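PDB 5B89: cysteine desulfurase from Thermococcus onnurineus, which probably uses pyridoxal 5'-phosphate to take the sulfur from L-cysteine and pass it to a sulfur carrier, leaving L-alanine. Local coordinates for residues Glu36-Asp41 against Ser367-Arg371; Tyr82-Arg86 against Phe97-Phe102; Lys236-Gly240 against Phe394-Asn398; Asn350-Leu354 against Leu413-Leu417. All coordinates share one frame; numbering follows the deposited sequence.

Contact 1 (Glu36-Asp41 against Ser367-Arg371); sequences EVIYFD and SIMVR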
# COMPACT_ATOMS: atom_id res chain seq x y z
N GLU B 36 -26.35 6.48 -11.89
CA GLU B 36 -25.84 7.45 -12.84
C GLU B 36 -25.20 6.93 -14.09
O GLU B 36 -25.20 7.58 -15.07
CB GLU B 36 -24.77 8.33 -12.17
CG GLU B 36 -25.12 8.82 -10.81
CD GLU B 36 -26.22 9.83 -10.82
OE1 GLU B 36 -26.96 9.89 -9.85
OE2 GLU B 36 -26.32 10.55 -11.79
N VAL B 37 -24.61 5.76 -14.00
CA VAL B 37 -23.98 5.16 -15.14
C VAL B 37 -24.23 3.62 -15.17
O VAL B 37 -24.62 3.09 -14.21
CB VAL B 37 -22.44 5.35 -15.11
CG1 VAL B 37 -22.06 6.81 -15.15
CG2 VAL B 37 -21.80 4.68 -13.91
N ILE B 38 -23.97 2.99 -16.31
CA ILE B 38 -24.02 1.55 -16.44
C ILE B 38 -22.52 1.21 -16.35
O ILE B 38 -21.80 1.45 -17.24
CB ILE B 38 -24.60 1.12 -17.78
CG1 ILE B 38 -26.09 1.43 -17.78
CG2 ILE B 38 -24.41 -0.37 -17.98
CD1 ILE B 38 -26.77 1.10 -19.09
N TYR B 39 -22.11 0.70 -15.21
CA TYR B 39 -20.71 0.42 -14.94
C TYR B 39 -20.34 -1.04 -15.29
O TYR B 39 -20.61 -1.93 -14.57
CB TYR B 39 -20.37 0.72 -13.46
CG TYR B 39 -18.89 0.67 -13.14
CD1 TYR B 39 -18.07 1.72 -13.40
CD2 TYR B 39 -18.35 -0.46 -12.62
CE1 TYR B 39 -16.73 1.65 -13.13
CE2 TYR B 39 -17.03 -0.53 -12.34
CZ TYR B 39 -16.23 0.52 -12.59
OH TYR B 39 -14.91 0.44 -12.31
N PHE B 40 -19.67 -1.16 -16.43
CA PHE B 40 -19.21 -2.43 -16.96
C PHE B 40 -17.67 -2.49 -17.01
O PHE B 40 -17.11 -3.00 -17.90
CB PHE B 40 -19.78 -2.67 -18.38
CG PHE B 40 -21.26 -3.07 -18.44
CD1 PHE B 40 -21.99 -3.32 -17.33
CD2 PHE B 40 -21.87 -3.21 -19.64
CE1 PHE B 40 -23.31 -3.70 -17.40
CE2 PHE B 40 -23.19 -3.59 -19.74
CZ PHE B 40 -23.91 -3.83 -18.62
N ASP B 41 -17.04 -1.94 -15.99
CA ASP B 41 -15.56 -1.96 -15.92
C ASP B 41 -15.09 -2.54 -14.60
O ASP B 41 -14.14 -2.11 -14.04
CB ASP B 41 -14.94 -0.60 -16.15
CG ASP B 41 -13.45 -0.67 -16.52
OD1 ASP B 41 -13.00 -1.72 -16.94
OD2 ASP B 41 -12.81 0.34 -16.35
N SER B 367 -23.26 6.81 -21.40
CA SER B 367 -23.10 6.55 -20.01
C SER B 367 -22.86 5.04 -19.65
O SER B 367 -23.25 4.67 -18.55
CB SER B 367 -24.25 7.07 -19.19
OG SER B 367 -24.31 8.52 -19.34
N ILE B 368 -22.24 4.33 -20.61
CA ILE B 368 -21.85 2.95 -20.36
C ILE B 368 -20.30 2.94 -20.33
O ILE B 368 -19.60 3.37 -21.19
CB ILE B 368 -22.32 2.05 -21.50
CG1 ILE B 368 -23.85 2.08 -21.63
CG2 ILE B 368 -21.78 0.62 -21.26
CD1 ILE B 368 -24.35 1.46 -22.95
N MET B 369 -19.79 2.40 -19.19
CA MET B 369 -18.38 2.41 -18.83
C MET B 369 -17.79 1.05 -19.13
O MET B 369 -18.14 0.07 -18.49
CB MET B 369 -18.22 2.74 -17.33
CG MET B 369 -18.96 3.89 -16.69
SD MET B 369 -18.53 5.59 -17.20
CE MET B 369 -19.75 5.97 -18.51
N VAL B 370 -16.95 1.09 -20.16
CA VAL B 370 -16.17 -0.08 -20.51
C VAL B 370 -14.71 0.29 -20.65
O VAL B 370 -14.34 1.44 -20.75
CB VAL B 370 -16.68 -0.76 -21.82
CG1 VAL B 370 -18.05 -1.33 -21.71
CG2 VAL B 370 -16.53 0.13 -23.04
N ARG B 371 -13.83 -0.74 -20.68
CA ARG B 371 -12.40 -0.46 -20.88
C ARG B 371 -11.99 -0.97 -22.26
O ARG B 371 -12.60 -1.81 -22.87
CB ARG B 371 -11.57 -1.07 -19.74
CG ARG B 371 -10.24 -0.30 -19.62
CD ARG B 371 -9.62 -0.25 -18.25
NE ARG B 371 -10.20 0.63 -17.25
CZ ARG B 371 -9.69 1.77 -16.78
NH1 ARG B 371 -8.58 2.32 -17.26
NH2 ARG B 371 -10.31 2.35 -15.79
O HOH W 1 -12.67 1.70 -13.70

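Contact 2 (Tyr82-Arg86 against Phe97-Phe102); sequences YEESR and FEEIVF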
# COMPACT_ATOMS: atom_id res chain seq x y z
N TYR B 82 -8.05 -4.35 13.29
CA TYR B 82 -7.08 -4.80 12.29
C TYR B 82 -6.92 -6.34 12.34
O TYR B 82 -6.98 -7.00 11.32
CB TYR B 82 -5.72 -4.09 12.49
CG TYR B 82 -4.64 -4.43 11.50
CD1 TYR B 82 -4.85 -4.18 10.14
CD2 TYR B 82 -3.46 -4.98 11.85
CE1 TYR B 82 -3.88 -4.45 9.25
CE2 TYR B 82 -2.48 -5.27 10.90
CZ TYR B 82 -2.76 -5.04 9.60
OH TYR B 82 -1.80 -5.31 8.60
N GLU B 83 -6.75 -6.89 13.53
CA GLU B 83 -6.71 -8.37 13.73
C GLU B 83 -8.02 -8.95 13.29
O GLU B 83 -7.99 -10.05 12.61
CB GLU B 83 -6.44 -8.65 15.19
CG GLU B 83 -5.08 -8.30 15.68
CD GLU B 83 -4.93 -8.52 17.20
OE1 GLU B 83 -5.96 -8.67 17.95
OE2 GLU B 83 -3.79 -8.39 17.64
N GLU B 84 -9.17 -8.42 13.65
CA GLU B 84 -10.48 -8.93 13.15
C GLU B 84 -10.48 -9.03 11.59
O GLU B 84 -11.00 -9.99 11.00
CB GLU B 84 -11.64 -8.16 13.68
CG GLU B 84 -12.99 -8.54 13.19
CD GLU B 84 -14.07 -7.47 13.44
OE1 GLU B 84 -14.17 -6.38 12.83
OE2 GLU B 84 -15.00 -7.78 14.27
N SER B 85 -9.97 -7.99 10.93
CA SER B 85 -10.01 -7.90 9.49
C SER B 85 -9.09 -8.99 8.95
O SER B 85 -9.51 -9.60 7.96
CB SER B 85 -9.46 -6.48 9.12
OG SER B 85 -10.33 -5.46 9.57
N ARG B 86 -7.94 -9.26 9.51
CA ARG B 86 -7.11 -10.31 9.03
C ARG B 86 -7.83 -11.67 9.19
O ARG B 86 -7.74 -12.49 8.34
CB ARG B 86 -5.80 -10.39 9.78
CG ARG B 86 -4.74 -11.23 9.10
CD ARG B 86 -3.53 -11.51 9.97
NE ARG B 86 -2.89 -10.31 10.48
CZ ARG B 86 -2.09 -9.54 9.79
NH1 ARG B 86 -1.78 -9.76 8.54
NH2 ARG B 86 -1.61 -8.48 10.40
N PHE B 97 -5.14 -17.48 10.22
CA PHE B 97 -4.78 -16.05 10.51
C PHE B 97 -3.38 -15.75 10.14
O PHE B 97 -3.12 -14.72 9.44
CB PHE B 97 -4.95 -15.89 12.03
CG PHE B 97 -4.66 -14.47 12.53
CD1 PHE B 97 -5.67 -13.52 12.53
CD2 PHE B 97 -3.43 -14.13 13.03
CE1 PHE B 97 -5.38 -12.25 13.05
CE2 PHE B 97 -3.16 -12.83 13.49
CZ PHE B 97 -4.17 -11.95 13.50
N GLU B 98 -2.39 -16.51 10.57
CA GLU B 98 -1.02 -16.17 10.38
C GLU B 98 -0.44 -16.27 8.96
O GLU B 98 0.66 -15.86 8.72
CB GLU B 98 -0.12 -16.99 11.32
CG GLU B 98 -0.21 -18.45 11.18
CD GLU B 98 -1.22 -19.02 12.18
OE1 GLU B 98 -2.34 -18.52 12.48
OE2 GLU B 98 -0.82 -20.22 12.55
N GLU B 99 -1.28 -16.86 8.11
CA GLU B 99 -0.87 -17.04 6.71
C GLU B 99 -1.28 -15.84 5.82
O GLU B 99 -0.98 -15.89 4.61
CB GLU B 99 -1.50 -18.29 6.12
CG GLU B 99 -0.97 -19.59 6.79
CD GLU B 99 -1.75 -20.87 6.44
OE1 GLU B 99 -1.00 -21.94 6.18
OE2 GLU B 99 -2.99 -20.84 6.34
N ILE B 100 -1.96 -14.86 6.41
CA ILE B 100 -2.43 -13.67 5.65
C ILE B 100 -1.53 -12.48 5.84
O ILE B 100 -1.32 -12.09 7.01
CB ILE B 100 -3.85 -13.31 5.99
CG1 ILE B 100 -4.87 -14.47 5.74
CG2 ILE B 100 -4.30 -12.01 5.36
CD1 ILE B 100 -4.86 -14.86 4.29
N VAL B 101 -0.97 -11.95 4.74
CA VAL B 101 -0.13 -10.73 4.77
C VAL B 101 -0.88 -9.67 3.96
O VAL B 101 -1.33 -9.91 2.84
CB VAL B 101 1.22 -11.00 4.16
CG1 VAL B 101 2.15 -9.78 3.99
CG2 VAL B 101 2.00 -12.09 4.97
N PHE B 102 -0.96 -8.45 4.48
CA PHE B 102 -1.50 -7.35 3.73
C PHE B 102 -0.42 -6.63 2.96
O PHE B 102 0.67 -6.32 3.43
CB PHE B 102 -2.25 -6.38 4.64
CG PHE B 102 -3.52 -6.94 5.22
CD1 PHE B 102 -4.56 -7.26 4.35
CD2 PHE B 102 -3.73 -7.13 6.58
CE1 PHE B 102 -5.74 -7.78 4.83
CE2 PHE B 102 -4.94 -7.61 7.04
CZ PHE B 102 -5.96 -7.89 6.21

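Contact 3 (Lys236-Gly240 against Phe394-Asn398); sequences KGPMG and FHVYN. With PLP (pyridoxal-5'-phosphate), chain G; ALA (alanine), chain H.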
# COMPACT_ATOMS: atom_id res chain seq x y z
N LYS B 236 -11.11 -4.94 -6.27
CA LYS B 236 -11.78 -5.66 -7.34
C LYS B 236 -13.03 -6.38 -6.84
O LYS B 236 -13.82 -5.75 -6.27
CB LYS B 236 -10.80 -6.57 -8.08
CG LYS B 236 -9.78 -5.76 -8.91
CD LYS B 236 -8.74 -6.58 -9.63
CE LYS B 236 -7.76 -5.72 -10.45
NZ LYS B 236 -7.34 -6.59 -11.55
N GLY B 237 -13.17 -7.69 -7.05
CA GLY B 237 -14.38 -8.31 -6.69
C GLY B 237 -14.83 -8.20 -5.25
O GLY B 237 -16.03 -8.23 -4.95
N PRO B 238 -13.90 -8.13 -4.27
CA PRO B 238 -14.32 -8.06 -2.86
C PRO B 238 -15.05 -6.76 -2.46
O PRO B 238 -15.45 -6.66 -1.29
CB PRO B 238 -12.99 -8.17 -2.05
CG PRO B 238 -12.13 -8.97 -2.95
CD PRO B 238 -12.46 -8.49 -4.34
N MET B 239 -15.12 -5.76 -3.36
CA MET B 239 -15.90 -4.52 -3.13
C MET B 239 -15.19 -3.72 -1.99
O MET B 239 -15.89 -2.99 -1.26
CB MET B 239 -17.41 -4.77 -2.81
CG MET B 239 -18.04 -5.22 -4.10
SD MET B 239 -19.86 -5.27 -3.82
CE MET B 239 -20.44 -6.56 -4.84
N GLY B 240 -13.90 -3.82 -1.84
CA GLY B 240 -13.11 -3.08 -0.89
C GLY B 240 -12.52 -1.85 -1.52
O GLY B 240 -12.67 -1.50 -2.65
N PHE B 394 -18.53 -7.44 -15.37
CA PHE B 394 -19.61 -7.35 -14.44
C PHE B 394 -19.40 -7.70 -12.98
O PHE B 394 -18.44 -8.31 -12.63
CB PHE B 394 -20.69 -8.33 -14.94
CG PHE B 394 -21.05 -8.20 -16.41
CD1 PHE B 394 -21.61 -7.06 -16.91
CD2 PHE B 394 -20.88 -9.28 -17.26
CE1 PHE B 394 -21.94 -6.98 -18.25
CE2 PHE B 394 -21.20 -9.20 -18.58
CZ PHE B 394 -21.74 -8.05 -19.08
N HIS B 395 -20.38 -7.31 -12.19
CA HIS B 395 -20.51 -7.69 -10.81
C HIS B 395 -22.02 -7.93 -10.54
O HIS B 395 -22.82 -7.72 -11.36
CB HIS B 395 -19.86 -6.75 -9.77
CG HIS B 395 -19.34 -7.48 -8.58
ND1 HIS B 395 -18.20 -7.14 -7.88
CD2 HIS B 395 -19.83 -8.58 -7.98
CE1 HIS B 395 -18.00 -8.03 -6.93
NE2 HIS B 395 -18.96 -8.92 -6.99
N VAL B 396 -22.30 -8.39 -9.34
CA VAL B 396 -23.64 -8.75 -8.90
C VAL B 396 -24.67 -7.65 -8.96
O VAL B 396 -25.82 -7.91 -9.04
CB VAL B 396 -23.60 -9.45 -7.51
CG1 VAL B 396 -23.26 -8.48 -6.41
CG2 VAL B 396 -24.90 -10.19 -7.22
N TYR B 397 -24.20 -6.42 -8.93
CA TYR B 397 -25.06 -5.24 -9.01
C TYR B 397 -25.46 -4.84 -10.42
O TYR B 397 -26.27 -4.05 -10.58
CB TYR B 397 -24.47 -4.03 -8.24
CG TYR B 397 -23.00 -3.77 -8.48
CD1 TYR B 397 -22.55 -3.24 -9.63
CD2 TYR B 397 -22.10 -4.08 -7.52
CE1 TYR B 397 -21.22 -3.01 -9.82
CE2 TYR B 397 -20.77 -3.87 -7.69
CZ TYR B 397 -20.35 -3.35 -8.84
OH TYR B 397 -19.00 -3.19 -8.96
N ASN B 398 -24.83 -5.39 -11.42
CA ASN B 398 -25.19 -5.21 -12.79
C ASN B 398 -26.44 -6.04 -13.12
O ASN B 398 -26.75 -7.00 -12.52
CB ASN B 398 -24.07 -5.48 -13.77
CG ASN B 398 -22.92 -4.55 -13.64
OD1 ASN B 398 -21.78 -5.04 -13.42
ND2 ASN B 398 -23.15 -3.23 -13.75
N1 PLP G . -3.83 -10.13 -12.19
C2 PLP G . -5.07 -10.17 -12.74
C2A PLP G . -5.61 -11.45 -13.34
C3 PLP G . -5.79 -8.96 -12.76
O3 PLP G . -7.04 -8.95 -13.29
C4 PLP G . -5.26 -7.80 -12.15
C4A PLP G . -6.09 -6.46 -12.25
C5 PLP G . -3.98 -7.89 -11.52
C6 PLP G . -3.25 -9.06 -11.56
C5A PLP G . -3.39 -6.63 -10.91
O4P PLP G . -4.19 -6.25 -9.75
P PLP G . -3.71 -4.92 -9.10
O1P PLP G . -4.68 -4.69 -8.05
O2P PLP G . -3.79 -3.88 -10.22
O3P PLP G . -2.33 -5.10 -8.67
N ALA H . -6.48 -6.25 -13.71
CA ALA H . -7.21 -4.94 -14.10
C ALA H . -7.44 -4.66 -15.61
O ALA H . -7.38 -5.66 -16.36
CB ALA H . -6.63 -3.64 -13.52
OXT ALA H . -7.81 -3.54 -16.12

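Contact 4 (Asn350-Leu354 against Leu413-Leu417); sequences NVPGL and LVKGL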
# COMPACT_ATOMS: atom_id res chain seq x y z
N ASN B 350 -14.74 -6.96 -30.15
CA ASN B 350 -14.30 -5.93 -31.07
C ASN B 350 -15.36 -5.69 -32.14
O ASN B 350 -16.09 -6.54 -32.46
CB ASN B 350 -12.98 -6.26 -31.78
CG ASN B 350 -11.76 -5.78 -31.03
OD1 ASN B 350 -11.67 -4.66 -30.64
ND2 ASN B 350 -10.83 -6.64 -30.87
N VAL B 351 -15.37 -4.49 -32.65
CA VAL B 351 -16.25 -4.14 -33.76
C VAL B 351 -15.39 -3.98 -35.00
O VAL B 351 -14.53 -3.17 -35.01
CB VAL B 351 -17.04 -2.85 -33.51
CG1 VAL B 351 -17.91 -2.54 -34.72
CG2 VAL B 351 -17.90 -2.97 -32.27
N PRO B 352 -15.61 -4.81 -36.01
CA PRO B 352 -14.78 -4.77 -37.25
C PRO B 352 -14.82 -3.39 -37.87
O PRO B 352 -15.89 -2.78 -37.93
CB PRO B 352 -15.45 -5.77 -38.14
CG PRO B 352 -16.09 -6.73 -37.22
CD PRO B 352 -16.65 -5.85 -36.09
N GLY B 353 -13.65 -2.85 -38.17
CA GLY B 353 -13.58 -1.48 -38.68
C GLY B 353 -13.34 -0.34 -37.72
O GLY B 353 -13.07 0.76 -38.16
N LEU B 354 -13.41 -0.59 -36.41
CA LEU B 354 -13.34 0.41 -35.39
C LEU B 354 -12.31 0.03 -34.31
O LEU B 354 -12.30 -1.09 -33.85
CB LEU B 354 -14.70 0.56 -34.69
CG LEU B 354 -15.81 1.23 -35.46
CD1 LEU B 354 -16.95 1.44 -34.46
CD2 LEU B 354 -15.38 2.57 -36.04
N LEU B 413 -24.63 1.41 -33.00
CA LEU B 413 -23.32 1.58 -33.48
C LEU B 413 -23.03 0.80 -34.72
O LEU B 413 -22.46 1.32 -35.62
CB LEU B 413 -22.33 1.23 -32.36
CG LEU B 413 -20.85 1.41 -32.53
CD1 LEU B 413 -20.26 1.26 -31.14
CD2 LEU B 413 -20.21 0.40 -33.41
N VAL B 414 -23.32 -0.47 -34.69
CA VAL B 414 -23.04 -1.37 -35.81
C VAL B 414 -23.83 -0.93 -37.07
O VAL B 414 -23.27 -0.81 -38.13
CB VAL B 414 -23.32 -2.82 -35.38
CG1 VAL B 414 -23.31 -3.80 -36.54
CG2 VAL B 414 -22.26 -3.23 -34.32
N LYS B 415 -25.12 -0.65 -36.88
CA LYS B 415 -25.92 -0.11 -38.04
C LYS B 415 -25.42 1.21 -38.58
O LYS B 415 -25.58 1.52 -39.74
CB LYS B 415 -27.38 0.02 -37.55
CG LYS B 415 -28.05 -1.32 -37.37
CD LYS B 415 -29.39 -1.21 -36.69
CE LYS B 415 -30.07 -2.56 -36.80
NZ LYS B 415 -31.47 -2.79 -36.27
N GLY B 416 -24.82 2.03 -37.74
CA GLY B 416 -24.22 3.27 -38.18
C GLY B 416 -22.89 3.21 -38.90
O GLY B 416 -22.41 4.27 -39.28
N LEU B 417 -22.27 2.04 -39.09
CA LEU B 417 -20.87 1.99 -39.60
C LEU B 417 -20.73 2.52 -41.04
O LEU B 417 -21.08 1.84 -41.98
CB LEU B 417 -20.27 0.59 -39.45
CG LEU B 417 -19.90 0.21 -38.01
CD1 LEU B 417 -19.72 -1.31 -37.87
CD2 LEU B 417 -18.65 0.90 -37.53

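Contact 1 (Glu36-Asp41 against Ser367-Arg371)
I38 and Y39 pair in parallel register with I368 and M369, the end-to-end directions of the segments only 13° apart. I38 is gripped through both backbone polar atoms: its N donates to S367 O (2.9 Å, 176° at the hydrogen), and its O accepts M369 N. F40 N then bonds M369 O at 2.8 Å, but more bent. The side chains of I38 and I368 lie side by side on one face of the sheet, I38 CD1 4.0 Å from I368 CG1, with F40 CD2 beyond them near I368 CG2. On the other face Y39 and M369 cross at about a right angle, Y39 CD1 meeting M369 CG at 4.0 Å; M369, bent at chi2 and chi3, brings CE round toward V37 CG1.

At the C-terminal end the chemistry turns ionic. D41 has its carboxylate anti to the backbone N (chi1 -162°), and its OD2 receives R371 NE at 2.8 Å on the syn lone pair, almost in the guanidinium plane; carboxylate and guanidinium are nearly coplanar. R371 NH2 adds a weak bond to the same oxygen and also donates to a water that in turn donates to Y39 OH, which is also hydrogen-bonded to T45 O. H72 of the second subunit hydrogen-bonds D41 OD2, and V67 O of that subunit accepts from R371 NH1. The parallel pair thus forms the edge of the small mixed sheet 38-39, 368-373, 389-393, 346-349 of a class-V aminotransferase fold, and its ionic end reaches the dimer interface beside the bound alanine, about 4 Å from the R371 side chain.

Contact 2 (Tyr82-Arg86 against Phe97-Phe102)
R86 carries its CG anti to the backbone N and stays extended at chi2 before bending at chi3 (-56°), which lays CD over the F97 ring and turns the guanidinium toward the strand. F97, with its own CG anti to N, swings its ring back to the helix. R86 CD sits 3.6 Å from the F97 ring centroid, 11° off the normal, a CH-pi contact over the centre of the face, while E83 O lies in the ring plane at the edge, 3.4 Å from F97 CE1. Further out, R86 NH1 donates to I100 O at 2.8 Å; the donor stands above the carbonyl plane and the bond is bent at the hydrogen. R86 CG packs on I100 CB.

These contacts fasten helix 73-93 across strand 100-103, an outermost strand of the seven-stranded mixed sheet in the PLP-binding domain of this aminotransferase fold; the short axes run at 122° and approach to 10.3 Å.

F102 reaches the helix from the strand, its CE2 4.1 Å above one face of the R86 guanidinium, offset toward the rim. Its ring meets that of Y82 obliquely, centroids 5.6 Å apart, with Y82 OH 3.3 Å from F102 CD2 at the ring edge. E285 joins the polar ends: its carboxylate forms a salt bridge with R86 NH1 and accepts hydrogen bonds from Y82 OH and F102 N.

Contact 3 (Lys236-Gly240 against Phe394-Asn398)
M239 and H395 approach from opposite directions, joining two type I beta turns, K236-M239 and H395-N398; the first begins at the lysine that carries the cofactor in this fold-type I PLP enzyme. The M239 methyl lies over the centre of the imidazole: CE is 3.6 Å from the H395 ring centroid and 14° off the normal, a CH-pi contact. SD stands farther above the same ring, at 4.8 Å. Relative to Y397 the sulfur instead lies at the ring edge, a Met-aromatic contact with SD 5.5 Å from the centroid. CE also packs against V396 CG1 (3.8 Å) and Y397 CE2, so one methyl touches three consecutive residues.

H395 CB rests over one face of the Y397 ring, and H395 NE2 makes a weak hydrogen bond to G216 O. With alanine in place of H395, the M239 methyl would probably lose the ring beneath it and the thioether turn more freely. The second turn is closed by N398 N to H395 O, and N398 OD1 also accepts H395 N at 2.9 Å. Y397 OH bonds N42 OD1 and L47 N. K236 takes no part in this packing; its chain, extended beyond CG, ends with NZ joined covalently to PLP C4A at 1.4 Å.

Contact 4 (Asn350-Leu354 against Leu413-Leu417)
L354 and L417 make the closest approach, L354 CG lying 3.5 Å from L417 CD2 as the two side chains cross at a slant. L354 CD1 touches that same L417 methyl and also reaches L413 CD2 at 3.6 Å, sliding past L413 in the opposite direction. V351 works alongside: its CG1, set anti to the backbone N (chi1 179°), meets L417 CD1 at 3.8 Å and L413 CD2 at 4.0 Å, with V414 CG2 at the margin. All these pairs are methyl or methine carbons. Cutting L354 back to alanine removes the branch that touches both L413 and L417, which would probably leave both their CD2 methyls short of a neighbour.

The two loop residues are set by a type II beta turn from V351 to L354, closed by L354 N to V351 O at 3.1 Å; G353 takes the positive phi (94°). On the other segment L413 projects from the last turn of helix 400-415, and L417 N bonds V414 O just beyond its end. V359 of helix 356-365 touches both V351 and L354, while I362 of that helix touches L413. The result is plain apolar packing far from the active site, joining the C-terminal end of helix 400-415 to the turn that links strand 346-349 with helix 356-365, at the outer end of the small domain.

How the contacts relate
Contacts 1, 2 and 3 are buried, whereas contact 4 is only partly so, its centre about 32 Å from that of the chain. Contacts 1 and 3 touch directly: Y39 O lies 3.0 Å from N398 ND2, a probable hydrogen bond, and the F40 and F394 rings meet edge-to-face. Contact 1 and contact 4 share one architecture, since strands 368-373 and 346-349 belong to the same sheet and helix 400-415 packs on I38 and supplies L413. Contact 2 serves the other, larger sheet, its centre about 48 Å from that of contact 4. Chemistry follows place: strand pairing and ions near the subunit interface, arginine with aromatics in contact 2, methyl-on-imidazole in contact 3, aliphatic carbons alone in contact 4.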